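PDB 3EBW: Per a 4 allergen from Periplaneta americana, which is a major cockroach allergen of the lipocalin family and probably carries small hydrophobic ligands within its beta-barrel. Local coordinates for residues T8-D14 / F96-Y102. Sequence-based numbering, arbitrary orientation.
Sequences TSFTGLD and FMVGTDY. Unlike the reference sequence in segment 96-102: Val98 (reference Ile).
With CG turned opposite its backbone N (chi1 -177°), Phe10 lays its ring along residues 97-100 of strand 93-100, while Tyr102, whose CG stands opposite the carbonyl carbon (chi1 -57°), sends its phenol back toward the loop 8-14. Phe10 and the selenomethionine at Met97 run side by side, with Phe10 CE2 3.5 Å from Met97 CG. The bent Met97 chain brings its selenium 5.5 Å from the centroid of the Phe10 ring, an oblique Met-aromatic contact. A broad aromatic ring suits this place because it spans several residues of the strand: CD1 lies 4.0 Å from Gly99 CA, and CZ reaches Thr100 CG2 at 3.5 Å. The Tyr102 hydroxyl meets the Phe10 ring at its edge and also takes the backbone N-H of Asp14, OH to N 2.9 Å, at 145°. Tyrosine thus offers both an apolar ring and a polar end for the loop backbone. Thr100 CG2 covers one face of that ring, and Thr100 OG1, also hydrogen-bonded to Tyr105 O, accepts from Tyr102 N in an ST turn just past the strand. Leucine suits position 13 by its fork: Leu13 CD1 touches the Tyr102 hydroxyl and lies 3.8 Å from Met97 CE, while CD2 rests on Met97 CB. Thr8 uses both branches of a threonine: OG1 donates to Met97 O at 3.0 Å, from above the carbonyl plane, while the CG2 methyl touches the Phe96 ring at its edge. The loop, which precedes strand 20-27, runs aslant in broadly the same direction as the end of strand 93-100 and the turn after it in the lipocalin barrel. Val98 and Gly99 form a classic beta bulge opposite Ile107 of strand 106-112, and on the other flank Met97 packs against Phe81 of strand 80-83.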
loop_
_atom_site.group_PDB
_atom_site.type_symbol
_atom_site.label_atom_id
_atom_site.label_comp_id
_atom_site.label_asym_id
_atom_site.label_seq_id
_atom_site.Cartn_x
_atom_site.Cartn_y
_atom_site.Cartn_z
ATOM N N THR A 8 -9.698 3.478 19.326
ATOM C CA THR A 8 -11.083 3.551 18.884
ATOM C C THR A 8 -11.781 4.148 20.090
ATOM O O THR A 8 -11.389 3.895 21.227
ATOM C CB THR A 8 -11.661 2.140 18.507
ATOM O OG1 THR A 8 -13.080 2.224 18.344
ATOM C CG2 THR A 8 -11.326 1.107 19.560
ATOM N N SER A 9 -12.781 4.974 19.837
ATOM C CA SER A 9 -13.506 5.632 20.909
ATOM C C SER A 9 -14.973 5.432 20.619
ATOM O O SER A 9 -15.813 6.276 20.920
ATOM C CB SER A 9 -13.192 7.127 20.912
ATOM O OG SER A 9 -13.830 7.775 19.811
ATOM N N PHE A 10 -15.271 4.303 20.005
ATOM C CA PHE A 10 -16.630 3.963 19.634
ATOM C C PHE A 10 -17.159 3.123 20.786
ATOM O O PHE A 10 -16.372 2.655 21.613
ATOM C CB PHE A 10 -16.566 3.157 18.333
ATOM C CG PHE A 10 -17.899 2.780 17.764
ATOM C CD1 PHE A 10 -18.680 3.714 17.108
ATOM C CD2 PHE A 10 -18.348 1.465 17.837
ATOM C CE1 PHE A 10 -19.891 3.351 16.526
ATOM C CE2 PHE A 10 -19.552 1.089 17.266
ATOM C CZ PHE A 10 -20.331 2.036 16.601
ATOM N N THR A 11 -18.479 2.967 20.859
ATOM C CA THR A 11 -19.116 2.140 21.887
ATOM C C THR A 11 -20.539 1.887 21.469
ATOM O O THR A 11 -21.044 2.533 20.544
ATOM C CB THR A 11 -19.240 2.813 23.243
ATOM O OG1 THR A 11 -20.088 3.956 23.095
ATOM C CG2 THR A 11 -17.881 3.202 23.804
ATOM N N GLY A 12 -21.186 0.965 22.182
ATOM C CA GLY A 12 -22.564 0.620 21.893
ATOM C C GLY A 12 -22.655 -0.242 20.654
ATOM O O GLY A 12 -23.706 -0.312 20.018
ATOM N N LEU A 13 -21.546 -0.898 20.314
ATOM C CA LEU A 13 -21.488 -1.752 19.141
ATOM C C LEU A 13 -22.537 -2.856 19.251
ATOM O O LEU A 13 -22.651 -3.516 20.267
ATOM C CB LEU A 13 -20.081 -2.351 18.987
ATOM C CG LEU A 13 -19.916 -3.372 17.850
ATOM C CD1 LEU A 13 -20.257 -2.737 16.506
ATOM C CD2 LEU A 13 -18.511 -3.923 17.878
ATOM N N ASP A 14 -23.303 -3.043 18.188
ATOM C CA ASP A 14 -24.348 -4.052 18.150
ATOM C C ASP A 14 -24.271 -4.799 16.797
ATOM O O ASP A 14 -24.922 -4.430 15.815
ATOM C CB ASP A 14 -25.707 -3.360 18.352
ATOM C CG ASP A 14 -26.870 -4.329 18.361
ATOM O OD1 ASP A 14 -26.638 -5.545 18.477
ATOM O OD2 ASP A 14 -28.029 -3.880 18.259
ATOM N N PHE A 96 -11.326 -4.221 15.775
ATOM C CA PHE A 96 -11.848 -3.039 16.469
ATOM C C PHE A 96 -12.812 -2.264 15.601
ATOM O O PHE A 96 -12.507 -1.968 14.482
ATOM C CB PHE A 96 -10.696 -2.127 16.872
ATOM C CG PHE A 96 -9.764 -2.760 17.839
ATOM C CD1 PHE A 96 -9.780 -2.396 19.179
ATOM C CD2 PHE A 96 -8.923 -3.792 17.433
ATOM C CE1 PHE A 96 -8.973 -3.065 20.096
ATOM C CE2 PHE A 96 -8.119 -4.462 18.342
ATOM C CZ PHE A 96 -8.143 -4.098 19.675
HETATM N N MSE A 97 -13.980 -1.927 16.122
HETATM C CA MSE A 97 -14.942 -1.173 15.354
HETATM C C MSE A 97 -14.610 0.279 15.586
HETATM O O MSE A 97 -15.069 0.858 16.549
HETATM C CB MSE A 97 -16.338 -1.448 15.862
HETATM C CG MSE A 97 -17.378 -0.649 15.160
HETATM SE SE MSE A 97 -17.302 -0.999 13.265
HETATM C CE MSE A 97 -18.522 -2.510 13.167
ATOM N N VAL A 98 -13.810 0.877 14.713
ATOM C CA VAL A 98 -13.427 2.278 14.870
ATOM C C VAL A 98 -14.569 3.288 14.737
ATOM O O VAL A 98 -14.567 4.325 15.410
ATOM C CB VAL A 98 -12.334 2.626 13.870
ATOM C CG1 VAL A 98 -11.982 4.110 13.944
ATOM C CG2 VAL A 98 -11.128 1.757 14.142
ATOM N N GLY A 99 -15.541 2.996 13.877
ATOM C CA GLY A 99 -16.654 3.907 13.709
ATOM C C GLY A 99 -17.673 3.498 12.662
ATOM O O GLY A 99 -17.320 3.132 11.543
ATOM N N THR A 100 -18.952 3.563 13.012
ATOM C CA THR A 100 -19.988 3.210 12.057
ATOM C C THR A 100 -21.386 3.756 12.391
ATOM O O THR A 100 -21.685 4.083 13.535
ATOM C CB THR A 100 -20.089 1.701 11.907
ATOM O OG1 THR A 100 -21.069 1.410 10.908
ATOM C CG2 THR A 100 -20.514 1.050 13.231
ATOM N N ASP A 101 -22.236 3.859 11.380
ATOM C CA ASP A 101 -23.591 4.328 11.588
ATOM C C ASP A 101 -24.525 3.204 11.160
ATOM O O ASP A 101 -25.721 3.404 10.961
ATOM C CB ASP A 101 -23.860 5.589 10.767
ATOM C CG ASP A 101 -24.010 5.309 9.284
ATOM O OD1 ASP A 101 -24.304 6.270 8.548
ATOM O OD2 ASP A 101 -23.844 4.150 8.847
ATOM N N TYR A 102 -23.945 2.018 11.021
ATOM C CA TYR A 102 -24.652 0.814 10.621
ATOM C C TYR A 102 -25.420 0.899 9.328
ATOM O O TYR A 102 -26.148 -0.038 9.011
ATOM C CB TYR A 102 -25.617 0.316 11.706
ATOM C CG TYR A 102 -24.976 0.042 13.041
ATOM C CD1 TYR A 102 -24.829 1.060 13.977
ATOM C CD2 TYR A 102 -24.497 -1.221 13.365
ATOM C CE1 TYR A 102 -24.223 0.833 15.200
ATOM C CE2 TYR A 102 -23.889 -1.455 14.591
ATOM C CZ TYR A 102 -23.754 -0.417 15.497
ATOM O OH TYR A 102 -23.101 -0.588 16.680
#